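Local coordinates for amide synthase (Vibrio cholerae, PDB 1L5A), which acts as a nonribosomal peptide synthetase condensation enzyme, forming an amide bond in the biosynthesis of vibriobactin, at residues A253-L258 with S278-R283; D193-S198 with S327-P332; L85-I90 with E117-T122. All coordinates share one frame; numbering follows the deposited sequence.

Contact 1 of 3, residues A253-L258 with S278-R283; sequences APWLWL and SLPLLR
Leu282 places CD1 over the centre of the six-membered ring of Trp255, 3.5 Å from its centroid and almost on the ring normal. Two residues along, Pro280 CB stands 3.6 Å from the centroid of the Trp257 six-membered ring. Both are CH-pi contacts. In the first the side chains cross; in the second Trp257 and Pro280 lie side by side and point the same way. In both indoles CG is anti to the carbonyl carbon (chi1 -58° and -69°), and both rings end nearer the other strand than they begin. Arg283 follows directly after the strand. Its NE and NH2 both donate to the backbone O of Ala253, each at 2.9 Å, with that O close to the guanidinium plane. Arg283 N also bonds Pro254 O, at 3.1 Å.

Two pairs of bonds tie the backbones: Leu256 with Leu281 between the indole contacts, and Leu258 with Leu279 beyond Trp257 and Pro280. Further out, Glu247 makes a salt bridge with Arg283 NH1, and Pro192 O accepts from Trp255 NE1. The opposite face carries Leu256, Leu258, Leu279 and Leu281; helices 234-249 and 291-307 pack there. The backbone of Trp257 also bonds Pro332 and Ile334. The arrangement is an antiparallel beta ladder, joined by Trp257 to the edge strand 333-337 of the neighbouring sheet in the condensation fold.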
ATOM      1  N   ALA A 253     -22.071  28.108   9.920  1.00 62.06           N
ATOM      2  CA  ALA A 253     -20.712  27.717   9.574  1.00 53.85           C
ATOM      3  C   ALA A 253     -20.759  26.229   9.231  1.00 44.59           C
ATOM      4  O   ALA A 253     -20.799  25.369  10.107  1.00 45.01           O
ATOM      5  CB  ALA A 253     -19.772  27.972  10.748  1.00 54.57           C
ATOM      6  N   PRO A 254     -20.789  25.905   7.939  1.00 40.76           N
ATOM      7  CA  PRO A 254     -20.837  24.491   7.569  1.00 40.52           C
ATOM      8  C   PRO A 254     -19.512  23.750   7.735  1.00 38.27           C
ATOM      9  O   PRO A 254     -19.488  22.525   7.768  1.00 44.86           O
ATOM     10  CB  PRO A 254     -21.301  24.536   6.111  1.00 38.94           C
ATOM     11  CG  PRO A 254     -20.723  25.808   5.624  1.00 37.62           C
ATOM     12  CD  PRO A 254     -20.953  26.771   6.760  1.00 31.48           C
ATOM     13  N   TRP A 255     -18.414  24.484   7.855  1.00 38.81           N
ATOM     14  CA  TRP A 255     -17.124  23.833   7.984  1.00 33.31           C
ATOM     15  C   TRP A 255     -16.402  23.958   9.321  1.00 39.81           C
ATOM     16  O   TRP A 255     -16.539  24.963  10.025  1.00 43.39           O
ATOM     17  CB  TRP A 255     -16.211  24.337   6.890  1.00 28.66           C
ATOM     18  CG  TRP A 255     -16.742  24.119   5.511  1.00 40.45           C
ATOM     19  CD1 TRP A 255     -17.388  25.028   4.720  1.00 37.58           C
ATOM     20  CD2 TRP A 255     -16.566  22.944   4.711  1.00 40.21           C
ATOM     21  NE1 TRP A 255     -17.606  24.495   3.469  1.00 35.87           N
ATOM     22  CE2 TRP A 255     -17.112  23.217   3.439  1.00 38.50           C
ATOM     23  CE3 TRP A 255     -15.992  21.685   4.949  1.00 38.45           C
ATOM     24  CZ2 TRP A 255     -17.096  22.279   2.404  1.00 43.06           C
ATOM     25  CZ3 TRP A 255     -15.977  20.755   3.924  1.00 44.79           C
ATOM     26  CH2 TRP A 255     -16.524  21.058   2.665  1.00 44.70           C
ATOM     27  N   LEU A 256     -15.643  22.913   9.663  1.00 38.88           N
ATOM     28  CA  LEU A 256     -14.812  22.878  10.871  1.00 31.86           C
ATOM     29  C   LEU A 256     -13.439  22.502  10.340  1.00 31.46           C
ATOM     30  O   LEU A 256     -13.304  21.461   9.722  1.00 36.63           O
ATOM     31  CB  LEU A 256     -15.253  21.785  11.833  1.00 27.49           C
ATOM     32  CG  LEU A 256     -15.113  22.059  13.337  1.00 37.42           C
ATOM     33  CD1 LEU A 256     -14.950  20.724  14.059  1.00 30.20           C
ATOM     34  CD2 LEU A 256     -13.938  22.980  13.641  1.00 22.40           C
ATOM     35  N   TRP A 257     -12.422  23.331  10.564  1.00 33.96           N
ATOM     36  CA  TRP A 257     -11.096  23.016  10.065  1.00 27.99           C
ATOM     37  C   TRP A 257     -10.290  22.246  11.084  1.00 36.24           C
ATOM     38  O   TRP A 257     -10.370  22.519  12.286  1.00 38.53           O
ATOM     39  CB  TRP A 257     -10.351  24.277   9.656  1.00 34.84           C
ATOM     40  CG  TRP A 257     -10.910  24.945   8.429  1.00 33.30           C
ATOM     41  CD1 TRP A 257     -12.006  25.759   8.362  1.00 29.88           C
ATOM     42  CD2 TRP A 257     -10.401  24.846   7.092  1.00 34.83           C
ATOM     43  NE1 TRP A 257     -12.208  26.174   7.066  1.00 27.35           N
ATOM     44  CE2 TRP A 257     -11.241  25.630   6.266  1.00 29.62           C
ATOM     45  CE3 TRP A 257      -9.316  24.169   6.511  1.00 31.53           C
ATOM     46  CZ2 TRP A 257     -11.031  25.762   4.888  1.00 33.10           C
ATOM     47  CZ3 TRP A 257      -9.103  24.302   5.134  1.00 36.74           C
ATOM     48  CH2 TRP A 257      -9.958  25.093   4.340  1.00 37.11           C
ATOM     49  N   LEU A 258      -9.520  21.281  10.576  1.00 37.73           N
ATOM     50  CA  LEU A 258      -8.678  20.383  11.368  1.00 35.22           C
ATOM     51  C   LEU A 258      -7.249  20.344  10.890  1.00 32.96           C
ATOM     52  O   LEU A 258      -6.952  20.649   9.729  1.00 35.71           O
ATOM     53  CB  LEU A 258      -9.132  18.937  11.231  1.00 40.21           C
ATOM     54  CG  LEU A 258     -10.516  18.493  11.606  1.00 50.93           C
ATOM     55  CD1 LEU A 258     -10.688  17.066  11.157  1.00 49.27           C
ATOM     56  CD2 LEU A 258     -10.685  18.624  13.105  1.00 53.00           C
ATOM     57  N   SER A 278      -3.874  21.625   6.876  1.00 36.56           N
ATOM     58  CA  SER A 278      -5.192  22.079   7.328  1.00 33.75           C
ATOM     59  C   SER A 278      -6.270  21.603   6.373  1.00 31.24           C
ATOM     60  O   SER A 278      -6.236  21.901   5.177  1.00 36.12           O
ATOM     61  CB  SER A 278      -5.216  23.603   7.398  1.00 37.20           C
ATOM     62  OG  SER A 278      -4.237  24.073   8.293  1.00 34.52           O
ATOM     63  N   LEU A 279      -7.247  20.889   6.903  1.00 27.81           N
ATOM     64  CA  LEU A 279      -8.303  20.358   6.056  1.00 31.50           C
ATOM     65  C   LEU A 279      -9.699  20.684   6.554  1.00 30.33           C
ATOM     66  O   LEU A 279      -9.954  20.760   7.759  1.00 21.23           O
ATOM     67  CB  LEU A 279      -8.147  18.832   5.928  1.00 28.50           C
ATOM     68  CG  LEU A 279      -6.772  18.386   5.416  1.00 29.90           C
ATOM     69  CD1 LEU A 279      -6.589  16.881   5.624  1.00 31.56           C
ATOM     70  CD2 LEU A 279      -6.640  18.756   3.972  1.00 13.53           C
ATOM     71  N   PRO A 280     -10.632  20.895   5.619  1.00 33.75           N
ATOM     72  CA  PRO A 280     -11.989  21.204   6.067  1.00 35.19           C
ATOM     73  C   PRO A 280     -12.884  19.962   6.170  1.00 31.92           C
ATOM     74  O   PRO A 280     -12.903  19.126   5.278  1.00 37.83           O
ATOM     75  CB  PRO A 280     -12.462  22.212   5.017  1.00 29.35           C
ATOM     76  CG  PRO A 280     -11.823  21.692   3.772  1.00 31.55           C
ATOM     77  CD  PRO A 280     -10.418  21.340   4.230  1.00 29.77           C
ATOM     78  N   LEU A 281     -13.599  19.863   7.284  1.00 29.45           N
ATOM     79  CA  LEU A 281     -14.546  18.787   7.575  1.00 33.33           C
ATOM     80  C   LEU A 281     -15.938  19.390   7.391  1.00 35.22           C
ATOM     81  O   LEU A 281     -16.253  20.428   7.981  1.00 39.24           O
ATOM     82  CB  LEU A 281     -14.407  18.309   9.038  1.00 24.94           C
ATOM     83  CG  LEU A 281     -15.557  17.446   9.595  1.00 28.71           C
ATOM     84  CD1 LEU A 281     -15.524  16.100   8.911  1.00 28.99           C
ATOM     85  CD2 LEU A 281     -15.435  17.260  11.115  1.00 20.89           C
ATOM     86  N   LEU A 282     -16.767  18.771   6.562  1.00 40.08           N
ATOM     87  CA  LEU A 282     -18.121  19.282   6.367  1.00 33.01           C
ATOM     88  C   LEU A 282     -18.867  18.657   7.516  1.00 34.52           C
ATOM     89  O   LEU A 282     -18.940  17.432   7.615  1.00 35.49           O
ATOM     90  CB  LEU A 282     -18.701  18.819   5.036  1.00 31.74           C
ATOM     91  CG  LEU A 282     -19.980  19.558   4.627  1.00 45.50           C
ATOM     92  CD1 LEU A 282     -19.723  21.066   4.667  1.00 35.90           C
ATOM     93  CD2 LEU A 282     -20.416  19.137   3.230  1.00 36.73           C
ATOM     94  N   ARG A 283     -19.389  19.490   8.407  1.00 33.22           N
ATOM     95  CA  ARG A 283     -20.083  18.967   9.567  1.00 37.82           C
ATOM     96  C   ARG A 283     -21.376  18.293   9.184  1.00 42.81           C
ATOM     97  O   ARG A 283     -22.135  18.792   8.350  1.00 44.41           O
ATOM     98  CB  ARG A 283     -20.365  20.084  10.573  1.00 40.03           C
ATOM     99  CG  ARG A 283     -19.116  20.826  11.016  1.00 49.95           C
ATOM    100  CD  ARG A 283     -19.409  21.939  12.025  1.00 53.56           C
ATOM    101  NE  ARG A 283     -20.450  22.843  11.556  1.00 49.75           N
ATOM    102  CZ  ARG A 283     -21.737  22.692  11.838  1.00 55.40           C
ATOM    103  NH1 ARG A 283     -22.133  21.673  12.600  1.00 50.10           N
ATOM    104  NH2 ARG A 283     -22.626  23.544  11.341  1.00 51.24           N
TER

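Contact 2 of 3, residues D193-S198 with S327-P332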
ATOM      1  N   ASP A 193     -19.875  26.396  -0.258  1.00 33.77           N
ATOM      2  CA  ASP A 193     -18.589  27.048  -0.467  1.00 40.97           C
ATOM      3  C   ASP A 193     -17.762  27.258   0.791  1.00 43.66           C
ATOM      4  O   ASP A 193     -18.284  27.400   1.896  1.00 45.31           O
ATOM      5  CB  ASP A 193     -18.784  28.406  -1.139  1.00 44.64           C
ATOM      6  CG  ASP A 193     -19.280  28.282  -2.553  1.00 57.21           C
ATOM      7  OD1 ASP A 193     -19.205  29.283  -3.294  1.00 60.47           O
ATOM      8  OD2 ASP A 193     -19.748  27.183  -2.927  1.00 64.46           O
ATOM      9  N   LEU A 194     -16.451  27.261   0.611  1.00 43.51           N
ATOM     10  CA  LEU A 194     -15.546  27.502   1.722  1.00 42.15           C
ATOM     11  C   LEU A 194     -15.347  29.019   1.752  1.00 40.81           C
ATOM     12  O   LEU A 194     -15.476  29.690   0.727  1.00 36.87           O
ATOM     13  CB  LEU A 194     -14.206  26.809   1.481  1.00 32.82           C
ATOM     14  CG  LEU A 194     -14.173  25.282   1.501  1.00 32.50           C
ATOM     15  CD1 LEU A 194     -12.857  24.823   0.883  1.00 31.38           C
ATOM     16  CD2 LEU A 194     -14.348  24.761   2.932  1.00 19.07           C
ATOM     17  N   THR A 195     -15.044  29.558   2.924  1.00 39.50           N
ATOM     18  CA  THR A 195     -14.827  30.982   3.052  1.00 33.33           C
ATOM     19  C   THR A 195     -13.390  31.361   2.730  1.00 35.00           C
ATOM     20  O   THR A 195     -12.463  30.715   3.190  1.00 31.70           O
ATOM     21  CB  THR A 195     -15.123  31.428   4.457  1.00 41.29           C
ATOM     22  OG1 THR A 195     -16.424  30.959   4.837  1.00 35.39           O
ATOM     23  CG2 THR A 195     -15.055  32.948   4.540  1.00 28.56           C
ATOM     24  N   LEU A 196     -13.210  32.410   1.937  1.00 39.76           N
ATOM     25  CA  LEU A 196     -11.869  32.860   1.595  1.00 39.39           C
ATOM     26  C   LEU A 196     -11.365  33.850   2.625  1.00 43.67           C
ATOM     27  O   LEU A 196     -12.127  34.372   3.437  1.00 42.96           O
ATOM     28  CB  LEU A 196     -11.841  33.537   0.227  1.00 30.73           C
ATOM     29  CG  LEU A 196     -12.216  32.708  -1.005  1.00 40.69           C
ATOM     30  CD1 LEU A 196     -11.661  33.428  -2.235  1.00 30.27           C
ATOM     31  CD2 LEU A 196     -11.623  31.292  -0.929  1.00 26.52           C
ATOM     32  N   THR A 197     -10.063  34.097   2.579  1.00 47.48           N
ATOM     33  CA  THR A 197      -9.424  35.040   3.479  1.00 41.00           C
ATOM     34  C   THR A 197      -9.808  36.415   2.964  1.00 40.10           C
ATOM     35  O   THR A 197      -9.766  36.661   1.765  1.00 36.85           O
ATOM     36  CB  THR A 197      -7.881  34.898   3.425  1.00 41.67           C
ATOM     37  OG1 THR A 197      -7.499  33.645   4.006  1.00 42.39           O
ATOM     38  CG2 THR A 197      -7.194  36.060   4.165  1.00 27.63           C
ATOM     39  N   SER A 198     -10.187  37.305   3.872  1.00 43.76           N
ATOM     40  CA  SER A 198     -10.563  38.653   3.483  1.00 40.95           C
ATOM     41  C   SER A 198      -9.407  39.313   2.761  1.00 40.79           C
ATOM     42  O   SER A 198      -8.232  39.069   3.064  1.00 43.88           O
ATOM     43  CB  SER A 198     -10.936  39.483   4.708  1.00 37.66           C
ATOM     44  OG  SER A 198     -10.758  40.862   4.429  1.00 45.18           O
ATOM     45  N   SER A 327      -6.398  32.738  -0.307  1.00 30.56           N
ATOM     46  CA  SER A 327      -6.241  31.610   0.610  1.00 36.85           C
ATOM     47  C   SER A 327      -7.573  31.380   1.319  1.00 35.79           C
ATOM     48  O   SER A 327      -8.426  32.261   1.342  1.00 38.24           O
ATOM     49  CB  SER A 327      -5.158  31.902   1.651  1.00 34.59           C
ATOM     50  OG  SER A 327      -5.459  33.091   2.377  1.00 42.63           O
ATOM     51  N   TYR A 328      -7.764  30.197   1.886  1.00 30.29           N
ATOM     52  CA  TYR A 328      -9.002  29.924   2.603  1.00 29.27           C
ATOM     53  C   TYR A 328      -8.934  30.451   4.029  1.00 35.55           C
ATOM     54  O   TYR A 328      -7.857  30.465   4.665  1.00 28.88           O
ATOM     55  CB  TYR A 328      -9.267  28.427   2.690  1.00 23.44           C
ATOM     56  CG  TYR A 328      -9.589  27.756   1.375  1.00 39.61           C
ATOM     57  CD1 TYR A 328      -8.922  26.592   0.984  1.00 40.50           C
ATOM     58  CD2 TYR A 328     -10.608  28.234   0.559  1.00 34.63           C
ATOM     59  CE1 TYR A 328      -9.270  25.926  -0.177  1.00 43.72           C
ATOM     60  CE2 TYR A 328     -10.963  27.576  -0.599  1.00 40.26           C
ATOM     61  CZ  TYR A 328     -10.297  26.425  -0.961  1.00 42.32           C
ATOM     62  OH  TYR A 328     -10.677  25.761  -2.094  1.00 43.45           O
ATOM     63  N   PHE A 329     -10.093  30.857   4.536  1.00 29.78           N
ATOM     64  CA  PHE A 329     -10.190  31.331   5.906  1.00 27.41           C
ATOM     65  C   PHE A 329     -10.424  30.065   6.707  1.00 29.28           C
ATOM     66  O   PHE A 329     -11.548  29.579   6.802  1.00 28.61           O
ATOM     67  CB  PHE A 329     -11.373  32.284   6.045  1.00 31.15           C
ATOM     68  CG  PHE A 329     -11.507  32.892   7.406  1.00 28.18           C
ATOM     69  CD1 PHE A 329     -10.469  33.636   7.948  1.00 19.07           C
ATOM     70  CD2 PHE A 329     -12.691  32.758   8.132  1.00 24.19           C
ATOM     71  CE1 PHE A 329     -10.596  34.253   9.201  1.00 27.14           C
ATOM     72  CE2 PHE A 329     -12.835  33.370   9.393  1.00 26.67           C
ATOM     73  CZ  PHE A 329     -11.780  34.123   9.928  1.00 13.91           C
ATOM     74  N   MET A 330      -9.365  29.501   7.277  1.00 37.44           N
ATOM     75  CA  MET A 330      -9.534  28.255   8.027  1.00 36.42           C
ATOM     76  C   MET A 330     -10.135  28.446   9.404  1.00 31.99           C
ATOM     77  O   MET A 330      -9.483  28.230  10.415  1.00 36.93           O
ATOM     78  CB  MET A 330      -8.203  27.510   8.102  1.00 29.77           C
ATOM     79  CG  MET A 330      -7.760  27.056   6.714  1.00 38.62           C
ATOM     80  SD  MET A 330      -6.011  26.702   6.525  1.00 28.85           S
ATOM     81  CE  MET A 330      -5.750  27.014   4.731  1.00 25.38           C
ATOM     82  N   SER A 331     -11.403  28.833   9.435  1.00 30.70           N
ATOM     83  CA  SER A 331     -12.095  29.034  10.698  1.00 29.52           C
ATOM     84  C   SER A 331     -13.564  28.679  10.548  1.00 23.61           C
ATOM     85  O   SER A 331     -14.149  28.893   9.504  1.00 27.73           O
ATOM     86  CB  SER A 331     -11.964  30.492  11.141  1.00 28.87           C
ATOM     87  OG  SER A 331     -12.522  30.663  12.429  1.00 39.50           O
ATOM     88  N   PRO A 332     -14.175  28.115  11.588  1.00 22.01           N
ATOM     89  CA  PRO A 332     -13.611  27.768  12.900  1.00 28.26           C
ATOM     90  C   PRO A 332     -12.588  26.616  12.811  1.00 30.99           C
ATOM     91  O   PRO A 332     -12.654  25.771  11.928  1.00 32.21           O
ATOM     92  CB  PRO A 332     -14.852  27.421  13.729  1.00 28.18           C
ATOM     93  CG  PRO A 332     -15.795  26.888  12.721  1.00 25.82           C
ATOM     94  CD  PRO A 332     -15.617  27.846  11.546  1.00 18.59           C
TER
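Ser327 and Thr197 meet through their hydroxyls. Ser327 OG sits between its own backbone N and carbonyl carbon (chi1 57°). Thr197 OG1 lies beside its backbone N, anti to the carbonyl carbon (chi1 -69°). These rotations bring Ser327 OG and Thr197 OG1 to 2.7 Å, a hydrogen bond in which either hydroxyl could be the donor. The same two residues are also joined by their backbones: Thr197 N donates to Ser327 O at 2.8 Å. A second backbone bond lies two residues on from Ser327 and two back from Thr197. Phe329 N donates to Thr195 O at 2.7 Å, nearly straight at 171°. Together these bonds bracket Leu196 and Tyr328, whose CA atoms are 4.2 Å apart.

The apolar part is built on the Tyr328 ring. Leu194 CD1 lies over one face of the Tyr328 ring, offset toward the rim, 3.8 Å from its centroid, a CH-pi contact. Leu196 CD2 comes in obliquely and meets Tyr328 CD2 at 3.5 Å. Both leucines cross the tyrosine side chain at a slant. Thr195 and Phe329 instead run side by side, with Thr195 CG2 at 4.0 Å from Phe329 CB.

Glu317 OE2 accepts from the Tyr328 backbone N. Leu194 also packs on Trp255 and Trp257, which carries this surface contact inward. Two loops far apart in sequence are joined by two backbone bonds, one hydroxyl pair and leucine packing on an aromatic ring. The groups that meet across the contact are neutral, and the hydroxyl bond could run in either direction.

Contact 3 of 3, residues L85-I90 with E117-T122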
ATOM      1  N   LEU A  85      17.764  37.254  34.294  1.00 42.51           N
ATOM      2  CA  LEU A  85      18.825  37.335  33.310  1.00 41.11           C
ATOM      3  C   LEU A  85      18.512  36.386  32.145  1.00 42.73           C
ATOM      4  O   LEU A  85      18.652  36.753  30.973  1.00 40.91           O
ATOM      5  CB  LEU A  85      20.169  36.970  33.946  1.00 43.81           C
ATOM      6  CG  LEU A  85      21.373  37.793  33.457  1.00 54.50           C
ATOM      7  CD1 LEU A  85      21.313  37.982  31.919  1.00 41.59           C
ATOM      8  CD2 LEU A  85      21.376  39.161  34.174  1.00 46.06           C
ATOM      9  N   ALA A  86      18.078  35.169  32.472  1.00 31.28           N
ATOM     10  CA  ALA A  86      17.754  34.195  31.445  1.00 33.98           C
ATOM     11  C   ALA A  86      16.583  34.697  30.581  1.00 35.40           C
ATOM     12  O   ALA A  86      16.688  34.729  29.346  1.00 31.83           O
ATOM     13  CB  ALA A  86      17.424  32.841  32.087  1.00 28.25           C
ATOM     14  N   TRP A  87      15.491  35.124  31.220  1.00 30.20           N
ATOM     15  CA  TRP A  87      14.342  35.617  30.462  1.00 34.05           C
ATOM     16  C   TRP A  87      14.560  36.862  29.603  1.00 33.98           C
ATOM     17  O   TRP A  87      13.824  37.068  28.646  1.00 38.62           O
ATOM     18  CB  TRP A  87      13.131  35.810  31.376  1.00 29.01           C
ATOM     19  CG  TRP A  87      12.522  34.488  31.722  1.00 31.97           C
ATOM     20  CD1 TRP A  87      12.790  33.724  32.820  1.00 37.79           C
ATOM     21  CD2 TRP A  87      11.622  33.722  30.913  1.00 32.30           C
ATOM     22  NE1 TRP A  87      12.114  32.528  32.748  1.00 36.26           N
ATOM     23  CE2 TRP A  87      11.390  32.499  31.586  1.00 32.45           C
ATOM     24  CE3 TRP A  87      10.990  33.948  29.681  1.00 28.69           C
ATOM     25  CZ2 TRP A  87      10.554  31.504  31.073  1.00 27.24           C
ATOM     26  CZ3 TRP A  87      10.163  32.962  29.174  1.00 35.87           C
ATOM     27  CH2 TRP A  87       9.951  31.750  29.872  1.00 29.81           C
ATOM     28  N   ARG A  88      15.553  37.687  29.915  1.00 30.71           N
ATOM     29  CA  ARG A  88      15.786  38.863  29.081  1.00 40.66           C
ATOM     30  C   ARG A  88      16.331  38.370  27.756  1.00 40.35           C
ATOM     31  O   ARG A  88      16.022  38.919  26.701  1.00 45.50           O
ATOM     32  CB  ARG A  88      16.837  39.812  29.675  1.00 42.10           C
ATOM     33  CG  ARG A  88      16.439  40.541  30.924  1.00 53.71           C
ATOM     34  CD  ARG A  88      17.630  41.305  31.482  1.00 52.01           C
ATOM     35  NE  ARG A  88      17.282  41.995  32.721  1.00 57.51           N
ATOM     36  CZ  ARG A  88      18.171  42.521  33.560  1.00 58.33           C
ATOM     37  NH1 ARG A  88      19.469  42.435  33.294  1.00 64.81           N
ATOM     38  NH2 ARG A  88      17.764  43.126  34.670  1.00 52.23           N
ATOM     39  N   GLN A  89      17.165  37.340  27.816  1.00 38.93           N
ATOM     40  CA  GLN A  89      17.771  36.815  26.606  1.00 37.48           C
ATOM     41  C   GLN A  89      16.771  35.998  25.818  1.00 40.38           C
ATOM     42  O   GLN A  89      16.853  35.922  24.593  1.00 38.54           O
ATOM     43  CB  GLN A  89      19.007  35.978  26.945  1.00 40.72           C
ATOM     44  CG  GLN A  89      20.118  36.775  27.630  1.00 29.41           C
ATOM     45  CD  GLN A  89      21.354  35.956  27.834  1.00 34.77           C
ATOM     46  OE1 GLN A  89      22.152  35.786  26.917  1.00 42.39           O
ATOM     47  NE2 GLN A  89      21.516  35.415  29.037  1.00 37.06           N
ATOM     48  N   ILE A  90      15.818  35.386  26.508  1.00 37.53           N
ATOM     49  CA  ILE A  90      14.821  34.620  25.791  1.00 39.85           C
ATOM     50  C   ILE A  90      13.934  35.599  25.016  1.00 40.46           C
ATOM     51  O   ILE A  90      13.619  35.376  23.839  1.00 37.42           O
ATOM     52  CB  ILE A  90      13.979  33.755  26.750  1.00 36.47           C
ATOM     53  CG1 ILE A  90      14.838  32.593  27.259  1.00 37.32           C
ATOM     54  CG2 ILE A  90      12.736  33.240  26.035  1.00 36.15           C
ATOM     55  CD1 ILE A  90      14.140  31.630  28.193  1.00 27.36           C
ATOM     56  N   GLU A 117      17.580  23.741  39.222  1.00 35.01           N
ATOM     57  CA  GLU A 117      16.734  24.466  38.297  1.00 33.14           C
ATOM     58  C   GLU A 117      17.418  24.738  36.960  1.00 33.99           C
ATOM     59  O   GLU A 117      18.469  25.396  36.906  1.00 37.38           O
ATOM     60  CB  GLU A 117      16.292  25.807  38.925  1.00 28.70           C
ATOM     61  CG  GLU A 117      15.444  25.709  40.203  1.00 32.66           C
ATOM     62  CD  GLU A 117      14.128  24.902  40.037  1.00 49.87           C
ATOM     63  OE1 GLU A 117      13.560  24.821  38.917  1.00 46.25           O
ATOM     64  OE2 GLU A 117      13.638  24.361  41.054  1.00 51.86           O
ATOM     65  N   HIS A 118      16.815  24.246  35.885  1.00 26.76           N
ATOM     66  CA  HIS A 118      17.347  24.463  34.534  1.00 34.72           C
ATOM     67  C   HIS A 118      16.268  24.997  33.589  1.00 34.64           C
ATOM     68  O   HIS A 118      15.080  24.647  33.698  1.00 34.90           O
ATOM     69  CB  HIS A 118      17.918  23.163  33.933  1.00 34.07           C
ATOM     70  CG  HIS A 118      19.206  22.720  34.551  1.00 35.13           C
ATOM     71  ND1 HIS A 118      19.267  22.101  35.782  1.00 35.39           N
ATOM     72  CD2 HIS A 118      20.487  22.853  34.129  1.00 31.95           C
ATOM     73  CE1 HIS A 118      20.534  21.874  36.090  1.00 37.67           C
ATOM     74  NE2 HIS A 118      21.293  22.321  35.103  1.00 35.41           N
ATOM     75  N   LEU A 119      16.692  25.833  32.650  1.00 31.01           N
ATOM     76  CA  LEU A 119      15.769  26.404  31.687  1.00 29.15           C
ATOM     77  C   LEU A 119      16.264  26.161  30.276  1.00 30.02           C
ATOM     78  O   LEU A 119      17.347  26.611  29.916  1.00 29.86           O
ATOM     79  CB  LEU A 119      15.621  27.907  31.903  1.00 29.20           C
ATOM     80  CG  LEU A 119      14.474  28.525  31.111  1.00 26.98           C
ATOM     81  CD1 LEU A 119      13.183  27.845  31.523  1.00 27.75           C
ATOM     82  CD2 LEU A 119      14.403  30.022  31.371  1.00 35.59           C
ATOM     83  N   ILE A 120      15.471  25.439  29.491  1.00 26.10           N
ATOM     84  CA  ILE A 120      15.800  25.149  28.101  1.00 27.26           C
ATOM     85  C   ILE A 120      14.861  25.925  27.197  1.00 30.46           C
ATOM     86  O   ILE A 120      13.637  25.871  27.354  1.00 32.60           O
ATOM     87  CB  ILE A 120      15.608  23.674  27.765  1.00 31.25           C
ATOM     88  CG1 ILE A 120      16.641  22.830  28.500  1.00 32.97           C
ATOM     89  CG2 ILE A 120      15.737  23.473  26.271  1.00 21.38           C
ATOM     90  CD1 ILE A 120      16.247  21.381  28.592  1.00 32.72           C
ATOM     91  N   TYR A 121      15.443  26.628  26.242  1.00 24.81           N
ATOM     92  CA  TYR A 121      14.683  27.422  25.305  1.00 30.26           C
ATOM     93  C   TYR A 121      14.989  26.949  23.888  1.00 32.78           C
ATOM     94  O   TYR A 121      16.144  26.935  23.452  1.00 33.14           O
ATOM     95  CB  TYR A 121      15.048  28.911  25.453  1.00 25.26           C
ATOM     96  CG  TYR A 121      14.477  29.807  24.381  1.00 27.32           C
ATOM     97  CD1 TYR A 121      13.106  30.108  24.331  1.00 33.36           C
ATOM     98  CD2 TYR A 121      15.304  30.358  23.411  1.00 31.16           C
ATOM     99  CE1 TYR A 121      12.577  30.948  23.324  1.00 31.09           C
ATOM    100  CE2 TYR A 121      14.793  31.195  22.406  1.00 36.24           C
ATOM    101  CZ  TYR A 121      13.435  31.486  22.370  1.00 39.37           C
ATOM    102  OH  TYR A 121      12.965  32.318  21.377  1.00 38.20           O
ATOM    103  N   THR A 122      13.935  26.573  23.175  1.00 30.89           N
ATOM    104  CA  THR A 122      14.052  26.103  21.805  1.00 29.59           C
ATOM    105  C   THR A 122      13.194  26.972  20.897  1.00 29.60           C
ATOM    106  O   THR A 122      12.029  27.193  21.183  1.00 32.80           O
ATOM    107  CB  THR A 122      13.546  24.673  21.708  1.00 22.66           C
ATOM    108  OG1 THR A 122      14.290  23.863  22.620  1.00 33.50           O
ATOM    109  CG2 THR A 122      13.701  24.136  20.285  1.00 15.35           C
TER
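Ile90 and Leu119 reach toward each other tip to tip, with Ile90 CD1 at 3.6 Å from Leu119 CD2. Ile90 has a second partner in Tyr121. Ile90 CG2 is anti to the backbone N and lies over one face of the Tyr121 ring, 3.9 Å from its centroid, as a CH-pi contact. The two side chains slide past each other in opposite directions. Tyr121 CG is anti to its backbone N (chi1 171°), which sets that atom 4.0 Å from Ile90 CG1. Leu119 CD2 takes up the other helix contacts. Leu119 CD2 meets Trp87 NE1 at 3.7 Å and Ala86 CB at 4.2 Å, and the Trp87 and Leu119 side chains cross at about a right angle.

The contact is van der Waals and CH-pi packing. The polar end of Tyr121 is satisfied by Asp93, further along the same helix. Leu354 of strand 348-356 touches Trp87, Ile90 and Tyr121. The axes of the helix and strand segments are 10.5 Å apart and parallel to within 1°. Helix 82-94 connects the neighbouring parallel strands 72-75 and 107-114, a beta-alpha-beta crossover. Here it packs on the next strand of that sheet, 117-125, which runs into the His-His signature sequence of condensation domains.

Overall arrangement
Contacts 1 and 2 form one continuous region, with centres 10 Å apart. Trp257 N probably donates a hydrogen bond to Pro332 O at 2.8 Å, and Met330 also packs on the Trp257 ring. Along the chain, contact 1 is nested inside the loop closed by contact 2. Contact 3 closes earlier and lies on the opposite side of the chain's centre. Its centre is about 38 Å from those of both other contacts. The nearest atoms of contacts 1 and 3 are about 21 Å apart. The nearest atoms of contacts 2 and 3 are about 23 Å apart. This separation fits the two-lobed condensation fold, whose active-site channel runs between the lobes.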